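Local coordinates for protein endo-1,3-beta-glucanase, family GH16 (Zobellia galactanivorans, PDB 4CTE) that probably hydrolyses internal beta-1,3-glucosidic bonds of laminarin-type glucans, the piece here being the family 16 catalytic domain of a longer protein, at residues A[97-102]-A[115-120]; A[68-73]-A[195-200]; A[32-37]-A[201-206]; A[90-95]-A[121-126]. The protein carries 1 engineered substitution. All coordinates share one frame; numbering follows the deposited sequence.

Contact 1: A[97-102]-A[115-120]. Engineered in segment 115-120: S120 (natural residue Glu). With GS1 (1-thio-beta-D-glucopyranose), chain C; GS1 (1-thio-beta-D-glucopyranose), chain B.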
# COMPACT_ATOMS: atom_id res chain seq x y z
N ALA A 97 3.60 2.29 -1.75
CA ALA A 97 2.46 1.36 -1.83
C ALA A 97 1.36 1.78 -0.90
O ALA A 97 1.62 2.34 0.16
CB ALA A 97 2.87 -0.08 -1.51
N PHE A 98 0.13 1.51 -1.32
CA PHE A 98 -1.13 1.75 -0.59
C PHE A 98 -1.84 0.43 -0.75
O PHE A 98 -2.26 0.05 -1.88
CB PHE A 98 -1.90 2.88 -1.22
CG PHE A 98 -3.34 3.01 -0.74
CD1 PHE A 98 -3.70 2.90 0.64
CD2 PHE A 98 -4.34 3.36 -1.67
CE1 PHE A 98 -5.05 3.07 1.04
CE2 PHE A 98 -5.68 3.52 -1.28
CZ PHE A 98 -6.04 3.39 0.09
N TRP A 99 -1.96 -0.29 0.36
CA TRP A 99 -2.36 -1.67 0.29
C TRP A 99 -3.05 -2.17 1.53
O TRP A 99 -3.23 -1.40 2.48
CB TRP A 99 -1.11 -2.51 -0.07
CG TRP A 99 0.08 -2.37 0.84
CD1 TRP A 99 0.80 -1.21 1.15
CD2 TRP A 99 0.83 -3.47 1.45
NE1 TRP A 99 1.90 -1.51 1.92
CE2 TRP A 99 1.96 -2.86 2.15
CE3 TRP A 99 0.67 -4.89 1.49
CZ2 TRP A 99 2.89 -3.63 2.86
CZ3 TRP A 99 1.60 -5.66 2.21
CH2 TRP A 99 2.69 -5.03 2.89
N MET A 100 -3.46 -3.44 1.50
CA MET A 100 -4.24 -4.05 2.57
C MET A 100 -3.81 -5.47 2.78
O MET A 100 -3.42 -6.14 1.83
CB MET A 100 -5.74 -4.02 2.22
CG MET A 100 -6.27 -2.64 1.81
SD MET A 100 -8.04 -2.64 1.53
CE MET A 100 -8.69 -2.64 3.23
N LEU A 101 -3.88 -5.90 4.04
CA LEU A 101 -3.57 -7.25 4.45
C LEU A 101 -4.68 -7.77 5.31
O LEU A 101 -5.26 -7.00 6.08
CB LEU A 101 -2.28 -7.30 5.24
CG LEU A 101 -0.96 -7.14 4.47
CD1 LEU A 101 0.18 -6.97 5.49
CD2 LEU A 101 -0.69 -8.33 3.54
N GLY A 102 -4.96 -9.07 5.21
CA GLY A 102 -5.99 -9.69 6.06
C GLY A 102 -5.60 -9.66 7.52
O GLY A 102 -4.42 -9.87 7.89
N GLU A 115 -3.86 -10.30 0.29
CA GLU A 115 -3.25 -8.99 0.18
C GLU A 115 -3.87 -8.28 -0.98
O GLU A 115 -3.96 -8.86 -2.06
CB GLU A 115 -1.71 -9.11 -0.00
CG GLU A 115 -1.03 -7.80 -0.35
CD GLU A 115 0.48 -7.85 -0.48
OE1 GLU A 115 1.15 -8.80 -0.02
OE2 GLU A 115 1.01 -6.87 -1.03
N ILE A 116 -4.30 -7.04 -0.74
CA ILE A 116 -4.83 -6.17 -1.80
C ILE A 116 -3.91 -4.93 -1.94
O ILE A 116 -3.91 -4.01 -1.08
CB ILE A 116 -6.32 -5.71 -1.58
CG1 ILE A 116 -7.28 -6.89 -1.33
CG2 ILE A 116 -6.77 -4.82 -2.77
CD1 ILE A 116 -8.64 -6.45 -0.86
N ASP A 117 -3.15 -4.92 -3.02
CA ASP A 117 -2.30 -3.78 -3.40
C ASP A 117 -3.18 -2.85 -4.22
O ASP A 117 -3.47 -3.15 -5.41
CB ASP A 117 -1.04 -4.23 -4.18
CG ASP A 117 -0.21 -5.23 -3.40
OD1 ASP A 117 -0.20 -5.20 -2.15
OD2 ASP A 117 0.45 -6.08 -4.03
N ILE A 118 -3.63 -1.77 -3.60
CA ILE A 118 -4.50 -0.81 -4.29
C ILE A 118 -3.67 -0.03 -5.30
O ILE A 118 -4.07 0.12 -6.48
CB ILE A 118 -5.27 0.12 -3.30
CG1 ILE A 118 -6.12 -0.75 -2.32
CG2 ILE A 118 -6.11 1.14 -4.07
CD1 ILE A 118 -6.74 -0.02 -1.15
N MET A 119 -2.51 0.41 -4.83
CA MET A 119 -1.54 1.10 -5.67
C MET A 119 -0.16 0.71 -5.25
O MET A 119 0.16 0.78 -4.05
CB MET A 119 -1.71 2.63 -5.55
CG MET A 119 -0.75 3.49 -6.39
SD MET A 119 0.96 3.63 -5.81
CE MET A 119 0.80 4.54 -4.25
N SER A 120 0.65 0.32 -6.23
CA SER A 120 2.12 0.26 -6.02
C SER A 120 2.79 0.78 -7.29
O SER A 120 2.20 0.75 -8.40
CB SER A 120 2.63 -1.12 -5.61
OG SER A 120 2.34 -2.05 -6.64
C1 GS1 C . 4.57 -7.05 -3.82
S1 GS1 C . 5.72 -7.22 -5.15
C2 GS1 C . 5.07 -7.89 -2.66
O2 GS1 C . 5.15 -9.29 -2.90
C3 GS1 C . 3.98 -7.71 -1.69
C4 GS1 C . 4.17 -6.30 -1.28
O4 GS1 C . 3.48 -6.21 -0.06
C5 GS1 C . 3.53 -5.52 -2.40
O5 GS1 C . 4.47 -5.66 -3.48
C6 GS1 C . 3.19 -4.08 -2.00
O6 GS1 C . 3.43 -3.29 -3.15
C1 GS1 B . 4.95 -9.10 0.99
S1 GS1 B . 4.96 -7.92 -0.35
C2 GS1 B . 6.27 -9.92 1.13
O2 GS1 B . 6.56 -10.60 -0.09
C3 GS1 B . 6.05 -10.92 2.29
O3 GS1 B . 7.19 -11.83 2.47
C4 GS1 B . 5.55 -10.16 3.59
O4 GS1 B . 5.25 -11.10 4.62
C5 GS1 B . 4.30 -9.26 3.32
O5 GS1 B . 4.60 -8.36 2.21
C6 GS1 B . 3.70 -8.48 4.52
O6 GS1 B . 4.59 -7.45 4.98

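Contact 2: A[68-73]-A[195-200]. With GS1 (1-thio-beta-D-glucopyranose), chain B; EDO (1,2-ethanediol), chain G.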
# COMPACT_ATOMS: atom_id res chain seq x y z
N ARG A 68 6.54 3.23 7.36
CA ARG A 68 5.52 2.25 7.05
C ARG A 68 4.52 2.34 8.20
O ARG A 68 4.88 2.23 9.41
CB ARG A 68 6.07 0.87 6.95
CG ARG A 68 5.03 -0.23 6.76
CD ARG A 68 5.70 -1.49 6.24
NE ARG A 68 4.91 -2.71 6.49
CZ ARG A 68 5.03 -3.85 5.80
NH1 ARG A 68 5.86 -3.94 4.75
NH2 ARG A 68 4.29 -4.91 6.16
N MET A 69 3.25 2.47 7.80
CA MET A 69 2.14 2.66 8.75
C MET A 69 1.03 1.68 8.44
O MET A 69 0.80 1.37 7.25
CB MET A 69 1.59 4.06 8.61
CG MET A 69 2.58 5.18 8.89
SD MET A 69 2.00 6.77 8.28
CE MET A 69 0.38 7.01 9.02
N LYS A 70 0.29 1.24 9.46
CA LYS A 70 -0.75 0.25 9.25
C LYS A 70 -1.88 0.55 10.21
O LYS A 70 -1.63 1.17 11.27
CB LYS A 70 -0.21 -1.17 9.46
CG LYS A 70 0.32 -1.50 10.87
CD LYS A 70 0.87 -2.88 10.95
CE LYS A 70 1.37 -3.11 12.37
NZ LYS A 70 2.00 -4.46 12.50
N THR A 71 -3.08 0.10 9.87
CA THR A 71 -4.22 0.29 10.78
C THR A 71 -4.54 -0.99 11.58
O THR A 71 -5.59 -1.04 12.29
CB THR A 71 -5.52 0.75 10.06
OG1 THR A 71 -5.97 -0.30 9.18
CG2 THR A 71 -5.34 2.07 9.30
N GLN A 72 -3.68 -2.00 11.46
CA GLN A 72 -3.83 -3.30 12.14
C GLN A 72 -4.14 -3.16 13.62
O GLN A 72 -3.41 -2.49 14.33
CB GLN A 72 -2.55 -4.13 11.94
CG GLN A 72 -2.68 -5.56 12.45
CD GLN A 72 -1.40 -6.36 12.34
OE1 GLN A 72 -0.30 -5.81 12.30
NE2 GLN A 72 -1.54 -7.68 12.30
N GLY A 73 -5.23 -3.79 14.06
CA GLY A 73 -5.69 -3.81 15.45
C GLY A 73 -6.48 -2.58 15.82
O GLY A 73 -6.86 -2.42 16.98
N GLU A 195 -12.00 -9.54 6.97
CA GLU A 195 -11.63 -8.15 7.25
C GLU A 195 -10.12 -7.94 6.95
O GLU A 195 -9.32 -8.84 7.20
CB GLU A 195 -11.92 -7.78 8.70
CG GLU A 195 -13.42 -7.78 9.05
CD GLU A 195 -13.79 -6.96 10.28
OE1 GLU A 195 -12.97 -6.16 10.80
OE2 GLU A 195 -14.96 -7.09 10.72
N PHE A 196 -9.78 -6.77 6.37
CA PHE A 196 -8.43 -6.33 6.07
C PHE A 196 -8.12 -4.97 6.67
O PHE A 196 -8.97 -4.09 6.71
CB PHE A 196 -8.17 -6.19 4.53
CG PHE A 196 -8.03 -7.49 3.77
CD1 PHE A 196 -9.01 -8.53 3.84
CD2 PHE A 196 -6.96 -7.63 2.86
CE1 PHE A 196 -8.88 -9.70 3.08
CE2 PHE A 196 -6.82 -8.80 2.09
CZ PHE A 196 -7.76 -9.84 2.22
N PHE A 197 -6.88 -4.79 7.13
CA PHE A 197 -6.39 -3.47 7.56
C PHE A 197 -5.60 -2.81 6.41
O PHE A 197 -5.17 -3.48 5.44
CB PHE A 197 -5.57 -3.55 8.85
CG PHE A 197 -4.32 -4.42 8.76
CD1 PHE A 197 -3.08 -3.89 8.35
CD2 PHE A 197 -4.37 -5.76 9.18
CE1 PHE A 197 -1.91 -4.71 8.30
CE2 PHE A 197 -3.23 -6.57 9.16
CZ PHE A 197 -2.01 -6.05 8.72
N ILE A 198 -5.35 -1.51 6.55
CA ILE A 198 -4.71 -0.71 5.53
C ILE A 198 -3.26 -0.41 5.89
O ILE A 198 -2.94 -0.19 7.07
CB ILE A 198 -5.49 0.61 5.36
CG1 ILE A 198 -6.90 0.30 4.77
CG2 ILE A 198 -4.72 1.63 4.49
CD1 ILE A 198 -7.92 1.41 4.90
N LEU A 199 -2.39 -0.39 4.87
CA LEU A 199 -1.00 0.02 5.04
C LEU A 199 -0.63 1.13 4.06
O LEU A 199 -1.18 1.20 2.92
CB LEU A 199 -0.00 -1.15 4.89
CG LEU A 199 -0.19 -2.42 5.74
CD1 LEU A 199 -1.15 -3.37 5.05
CD2 LEU A 199 1.17 -3.08 6.02
N LEU A 200 0.27 2.01 4.49
CA LEU A 200 0.89 3.01 3.62
C LEU A 200 2.38 2.93 3.88
O LEU A 200 2.78 2.87 5.05
CB LEU A 200 0.41 4.42 3.91
CG LEU A 200 -0.96 4.77 3.34
CD1 LEU A 200 -1.44 6.03 4.03
CD2 LEU A 200 -0.91 4.91 1.80
C1 GS1 B . 4.95 -9.10 0.99
S1 GS1 B . 4.96 -7.92 -0.35
C2 GS1 B . 6.27 -9.92 1.13
O2 GS1 B . 6.56 -10.60 -0.09
C3 GS1 B . 6.05 -10.92 2.29
O3 GS1 B . 7.19 -11.83 2.47
C4 GS1 B . 5.55 -10.16 3.59
O4 GS1 B . 5.25 -11.10 4.62
C5 GS1 B . 4.30 -9.26 3.32
O5 GS1 B . 4.60 -8.36 2.21
C6 GS1 B . 3.70 -8.48 4.52
O6 GS1 B . 4.59 -7.45 4.98
C1 EDO G . 2.10 -6.28 8.59
O1 EDO G . 3.25 -5.42 8.69
C2 EDO G . 2.31 -7.38 9.58
O2 EDO G . 2.50 -6.75 10.88

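Contact 3: A[32-37]-A[201-206]. With GS1 (1-thio-beta-D-glucopyranose), chain B.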
# COMPACT_ATOMS: atom_id res chain seq x y z
N ASN A 32 11.14 -8.68 1.07
CA ASN A 32 11.49 -8.35 -0.30
C ASN A 32 12.88 -7.79 -0.52
O ASN A 32 13.09 -7.14 -1.55
CB ASN A 32 10.49 -7.33 -0.84
CG ASN A 32 9.07 -7.88 -0.90
OD1 ASN A 32 8.17 -7.31 -0.29
ND2 ASN A 32 8.87 -8.96 -1.61
N ASN A 33 13.79 -8.02 0.44
CA ASN A 33 15.18 -7.54 0.40
C ASN A 33 15.23 -6.00 0.25
O ASN A 33 16.13 -5.48 -0.38
CB ASN A 33 16.02 -8.28 -0.68
CG ASN A 33 16.11 -9.79 -0.46
OD1 ASN A 33 15.87 -10.55 -1.39
ND2 ASN A 33 16.44 -10.23 0.74
N GLU A 34 14.24 -5.30 0.83
CA GLU A 34 14.18 -3.82 0.81
C GLU A 34 15.37 -3.22 1.59
O GLU A 34 15.94 -3.87 2.51
CB GLU A 34 12.87 -3.31 1.36
CG GLU A 34 11.73 -3.71 0.45
CD GLU A 34 10.36 -3.68 1.10
OE1 GLU A 34 10.15 -2.98 2.13
OE2 GLU A 34 9.48 -4.36 0.55
N LEU A 35 15.69 -1.98 1.26
CA LEU A 35 16.93 -1.36 1.82
C LEU A 35 16.72 -0.38 2.94
O LEU A 35 17.70 -0.02 3.59
CB LEU A 35 17.82 -0.75 0.68
CG LEU A 35 18.17 -1.65 -0.53
CD1 LEU A 35 18.91 -0.86 -1.60
CD2 LEU A 35 19.02 -2.88 -0.16
N GLN A 36 15.47 0.05 3.16
CA GLN A 36 15.25 1.06 4.17
C GLN A 36 15.01 0.48 5.58
O GLN A 36 14.57 -0.67 5.74
CB GLN A 36 14.05 1.95 3.75
CG GLN A 36 12.64 1.34 3.99
CD GLN A 36 12.37 0.06 3.21
OE1 GLN A 36 12.81 -0.07 2.06
NE2 GLN A 36 11.64 -0.88 3.80
N TYR A 37 15.25 1.32 6.59
CA TYR A 37 14.95 1.02 7.96
C TYR A 37 13.79 1.93 8.26
O TYR A 37 13.92 3.14 8.12
CB TYR A 37 16.14 1.31 8.87
CG TYR A 37 15.95 0.92 10.32
CD1 TYR A 37 15.06 1.68 11.17
CD2 TYR A 37 16.67 -0.14 10.91
CE1 TYR A 37 14.89 1.36 12.52
CE2 TYR A 37 16.48 -0.45 12.26
CZ TYR A 37 15.60 0.31 13.03
OH TYR A 37 15.46 -0.02 14.31
N ASN A 201 3.21 2.90 2.84
CA ASN A 201 4.65 2.97 3.04
C ASN A 201 5.36 3.44 1.78
O ASN A 201 4.74 3.53 0.67
CB ASN A 201 5.20 1.59 3.42
CG ASN A 201 5.17 0.64 2.23
OD1 ASN A 201 4.12 0.13 1.88
ND2 ASN A 201 6.32 0.44 1.58
N MET A 202 6.66 3.72 1.94
CA MET A 202 7.54 3.91 0.79
C MET A 202 8.88 3.17 1.05
O MET A 202 9.67 3.57 1.91
CB MET A 202 7.80 5.37 0.44
CG MET A 202 8.51 5.48 -0.93
SD MET A 202 8.33 7.11 -1.72
CE MET A 202 8.87 8.21 -0.39
N ALA A 203 9.07 2.08 0.33
CA ALA A 203 10.28 1.29 0.46
C ALA A 203 11.36 1.93 -0.43
O ALA A 203 11.04 2.70 -1.37
CB ALA A 203 9.97 -0.15 0.08
N VAL A 204 12.64 1.63 -0.13
CA VAL A 204 13.75 2.10 -0.94
C VAL A 204 14.44 0.82 -1.31
O VAL A 204 14.95 0.14 -0.43
CB VAL A 204 14.74 3.09 -0.24
CG1 VAL A 204 15.82 3.50 -1.22
CG2 VAL A 204 13.99 4.32 0.23
N GLY A 205 14.41 0.49 -2.60
CA GLY A 205 15.00 -0.75 -3.12
C GLY A 205 14.21 -2.00 -2.76
O GLY A 205 13.24 -1.97 -1.96
N GLY A 206 14.65 -3.11 -3.33
CA GLY A 206 13.99 -4.40 -3.10
C GLY A 206 13.85 -5.21 -4.38
O GLY A 206 14.22 -4.73 -5.48
C1 GS1 B . 4.95 -9.10 0.99
S1 GS1 B . 4.96 -7.92 -0.35
C2 GS1 B . 6.27 -9.92 1.13
O2 GS1 B . 6.56 -10.60 -0.09
C3 GS1 B . 6.05 -10.92 2.29
O3 GS1 B . 7.19 -11.83 2.47
C4 GS1 B . 5.55 -10.16 3.59
O4 GS1 B . 5.25 -11.10 4.62
C5 GS1 B . 4.30 -9.26 3.32
O5 GS1 B . 4.60 -8.36 2.21
C6 GS1 B . 3.70 -8.48 4.52
O6 GS1 B . 4.59 -7.45 4.98

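Contact 4: A[90-95]-A[121-126]. With GS1 (1-thio-beta-D-glucopyranose), chain C.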
# COMPACT_ATOMS: atom_id res chain seq x y z
N SER A 90 9.53 10.77 -7.76
CA SER A 90 10.05 9.89 -8.77
C SER A 90 11.55 9.77 -8.56
O SER A 90 12.26 10.75 -8.32
CB SER A 90 9.71 10.37 -10.19
OG SER A 90 8.36 10.05 -10.52
N GLY A 91 12.01 8.55 -8.59
CA GLY A 91 13.45 8.31 -8.45
C GLY A 91 13.66 6.84 -8.45
O GLY A 91 12.88 6.09 -7.89
N GLN A 92 14.72 6.44 -9.13
CA GLN A 92 15.12 5.05 -9.16
C GLN A 92 15.31 4.49 -7.72
O GLN A 92 15.95 5.16 -6.91
CB GLN A 92 16.40 4.97 -9.97
CG GLN A 92 16.86 3.56 -10.28
CD GLN A 92 15.96 2.82 -11.23
OE1 GLN A 92 15.91 1.57 -11.20
NE2 GLN A 92 15.22 3.56 -12.08
N GLY A 93 14.72 3.31 -7.44
CA GLY A 93 14.71 2.65 -6.15
C GLY A 93 13.47 2.88 -5.28
O GLY A 93 13.20 2.08 -4.39
N LEU A 94 12.70 3.92 -5.58
CA LEU A 94 11.52 4.26 -4.77
C LEU A 94 10.37 3.30 -5.04
O LEU A 94 10.07 2.99 -6.21
CB LEU A 94 11.10 5.71 -4.99
CG LEU A 94 12.14 6.71 -4.49
CD1 LEU A 94 11.70 8.09 -4.89
CD2 LEU A 94 12.38 6.63 -2.97
N TRP A 95 9.73 2.82 -3.98
CA TRP A 95 8.65 1.87 -4.14
C TRP A 95 7.53 2.12 -3.18
O TRP A 95 7.37 1.38 -2.18
CB TRP A 95 9.18 0.44 -3.97
CG TRP A 95 8.10 -0.61 -4.03
CD1 TRP A 95 6.77 -0.44 -4.41
CD2 TRP A 95 8.23 -2.04 -3.72
NE1 TRP A 95 6.09 -1.63 -4.35
CE2 TRP A 95 6.90 -2.63 -3.94
CE3 TRP A 95 9.26 -2.86 -3.29
CZ2 TRP A 95 6.66 -3.98 -3.74
CZ3 TRP A 95 9.00 -4.22 -3.09
CH2 TRP A 95 7.73 -4.76 -3.31
N ARG A 121 3.99 1.33 -7.11
CA ARG A 121 4.74 1.89 -8.20
C ARG A 121 6.23 1.63 -7.93
O ARG A 121 6.65 1.58 -6.78
CB ARG A 121 4.47 3.41 -8.35
CG ARG A 121 5.27 4.07 -9.48
CD ARG A 121 5.11 5.56 -9.44
NE ARG A 121 5.88 6.16 -10.54
CZ ARG A 121 6.52 7.33 -10.49
NH1 ARG A 121 6.56 8.09 -9.37
NH2 ARG A 121 7.15 7.74 -11.58
N ILE A 122 7.01 1.48 -8.99
CA ILE A 122 8.45 1.39 -8.79
C ILE A 122 9.18 2.44 -9.63
O ILE A 122 8.76 2.77 -10.78
CB ILE A 122 9.05 -0.03 -9.09
CG1 ILE A 122 8.69 -0.53 -10.51
CG2 ILE A 122 8.64 -1.04 -8.00
CD1 ILE A 122 9.54 -1.69 -11.02
N ASN A 123 10.30 2.93 -9.08
CA ASN A 123 11.24 3.78 -9.85
C ASN A 123 10.60 5.03 -10.46
O ASN A 123 9.89 5.76 -9.75
CB ASN A 123 11.98 2.87 -10.91
CG ASN A 123 12.65 1.69 -10.24
OD1 ASN A 123 13.09 1.83 -9.10
ND2 ASN A 123 12.74 0.50 -10.94
N ASN A 124 10.84 5.27 -11.75
CA ASN A 124 10.28 6.40 -12.52
C ASN A 124 9.16 5.98 -13.45
O ASN A 124 8.84 6.72 -14.36
CB ASN A 124 11.39 7.08 -13.36
CG ASN A 124 12.44 7.71 -12.49
OD1 ASN A 124 12.10 8.54 -11.63
ND2 ASN A 124 13.72 7.32 -12.69
N ALA A 125 8.62 4.77 -13.28
CA ALA A 125 7.57 4.24 -14.16
C ALA A 125 6.34 5.17 -14.31
O ALA A 125 5.89 5.78 -13.33
CB ALA A 125 7.15 2.85 -13.68
N LEU A 126 5.85 5.29 -15.55
CA LEU A 126 4.57 6.02 -15.81
C LEU A 126 3.39 5.01 -15.81
O LEU A 126 2.46 5.06 -16.64
CB LEU A 126 4.65 6.90 -17.08
CG LEU A 126 5.79 7.99 -17.08
CD1 LEU A 126 5.71 8.85 -18.34
CD2 LEU A 126 5.78 8.87 -15.79
C1 GS1 C . 4.57 -7.05 -3.82
S1 GS1 C . 5.72 -7.22 -5.15
C2 GS1 C . 5.07 -7.89 -2.66
O2 GS1 C . 5.15 -9.29 -2.90
C3 GS1 C . 3.98 -7.71 -1.69
C4 GS1 C . 4.17 -6.30 -1.28
O4 GS1 C . 3.48 -6.21 -0.06
C5 GS1 C . 3.53 -5.52 -2.40
O5 GS1 C . 4.47 -5.66 -3.48
C6 GS1 C . 3.19 -4.08 -2.00
O6 GS1 C . 3.43 -3.29 -3.15
O HOH W 1 15.98 8.44 -10.88
O HOH W 2 8.28 4.92 -7.59

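Contact 1: A[97-102]-A[115-120]
I118 and M119 both sit opposite F98, a classic beta bulge that interrupts an otherwise regular antiparallel pairing. F98 O takes the amide of M119, 3.0 Å from M119 N in a bond of 168°, and a weak, bent one from I118 N. The side chain of I118 runs from this carbonyl to the F98 ring. Its CB stands 3.3 Å from F98 O; the branch methyl CG2 presses on the rim of the ring, 3.7 Å from F98 CE2; and CG1, beside the backbone N (chi1 -58°), carries CD1 over the face. There CD1 makes a CH-pi contact 3.9 Å from the F98 ring centroid, and it also touches M100 SD at 4.0 Å. I82 and V161, from strands 80-87 and 157-163, pack on I118. The extra residue shifts the register by one, so W99 pairs with D117 and L101 with E115, these four side chains sharing a face with A97 and the engineered S120. The extended side chain of E115 crosses the indole, its CG 3.8 Å from W99 CE3, while its OE1 is bonded to W110 and W99 NE1 to N201. O4 of one bound thioglucose lies over the W99 ring, 3.0 Å from CZ3. Sequence and bulge together fit the E-x-D-x-x-E signature of laminarinase-like family 16 enzymes, whose acidic residues face the substrate cleft; the deposited serine replaces the last glutamate.

Contact 2: A[68-73]-A[195-200]
T71 OG1 is gripped twice: I198 N donates to it over 3.0 Å in an almost straight bond of 173°, and the hydroxyl is also bonded to K75 O just beyond its own segment. It takes over where the antiparallel ladder between strands 62-70 and 196-204 of the family 16 jelly-roll sandwich runs out. The ladder itself pairs M69 with L200 by two backbone bonds and K70 with L199 without any; T71 N then reaches I198 O at 2.8 Å. Past the last rung, Q72 lies flat on F197. Its CB sits over the ring centre, 3.4 Å from the F197 centroid, CG follows toward CE2, and the terminal amide is stacked with its plane 20° from that of the ring. F197 meets it because CG stands between backbone N and carbonyl carbon (chi1 60°), which turns the phenyl toward the loop. With an alanine at F197 the face under Q72 would be gone, and the Q72 amide would probably be set free to turn. On the side of R68 and L199 the sheet lines the sugar site: the extended R68 passes L199 CD2, forms a salt bridge with E22, and sends NH2 in a straight bond of 2.8 Å to O6 of a thioglucose. K70, also paired with E22, completes the row, its NZ donating to Q72 OE1 over 2.7 Å, nearly along the C=O axis.

Contact 3: A[32-37]-A[201-206]
The last residues of the jelly-roll strand 196-204, and the two glycines that follow it, are held by E34, L35 and Q36, where the chain passes from helix 29-33 toward strand 36-38. Two hydrogen bonds join the segments at V204, and they use opposite ends of that residue. L35 N donates to V204 O over 2.8 Å. V204 N in turn donates to the side chain of Q36, reaching OE1 at 2.8 Å and 168°; straight as it is at the hydrogen, this donor stands above the amide's carbonyl plane and not on a lone pair. Q36 can present OE1 to the strand edge because its chain bends at chi2, with CG between backbone N and carbonyl carbon (chi1 79°). The other polar atom of the amide is held too: NE2 donates over 3.1 Å to E34 OE1, on the lone pair that points away from the second carboxylate oxygen. The methyl of A203 nestles against both groups, its CB 3.5 Å from Q36 OE1 and equally far from E34 OE1. In this region the concave sheet of the sandwich borders the sugar cleft, and E34 touches W95 of the neighbouring strand. Beyond V204 the fit is close enough to exclude side chains. At G205 a beta carbon would clash with L35 CD1, and one at G206 would sit tightly against E34 CG and N32 O, its backbone angles also pressing it on the preceding carbonyl. G205 O is buried here without a hydrogen-bond partner; E34 CG packs on it at 3.3 Å, and E34 CA makes a C-H...O contact with it.

Contact 4: A[90-95]-A[121-126]
One guanidinium closes on two different oxygens at two edges, within its own plane: R121 reaches S90 OG end-on with NH1 and NH2, and A125 O side-on with NE and NH2. Both grips are short, with R121 NH2 2.8 Å from S90 OG and R121 NE 2.8 Å from A125 O. They tie together two loops beside the cleft of the jelly roll, the type II turn G91 to L94 and the type II' turn I122 to A125. A leucine in place of R121 would take away all these donors, and S90 OG and A125 O would probably both be left without the partner that links them. The turns also dock directly. N123 N donates to L94 O at 2.9 Å, and N123 OD1 takes G93 N at 2.8 Å, while the amides of N123 and Q92 stack with their planes 27° apart. One water bridges Q92 N to N124 ND2, another joins L94 O to N123 O. Toward a bound thioglucose, W95 passes R121 O, which is buried without a hydrogen-bond partner and meets W95 CA in a C-H contact of 3.3 Å. Over the indole lies I122, its CG2 in a CH-pi contact 4.2 Å from the centroid of the W95 five-membered ring.

Read from the N terminus, the four contacts nest without crossing. Contact 3 closes the longest loop, joining 32-37 to 201-206, and inside it contact 2 brings 68-73 to 195-200. Contact 4 lies within that loop, closing 90-95 on 121-126, and contact 1 is innermost, with 97-102 against 115-120. Two strands carry the whole set: 94-102 serves contacts 1 and 4, 196-204 serves contacts 2 and 3. The two are antiparallel neighbours, bonded from L101 with F197 through W99 with L199 to G93 with G205. Contacts 1, 2 and 3 border one thioglucose, and contacts 1 and 4 share the other, so the nested loops converge on one cleft.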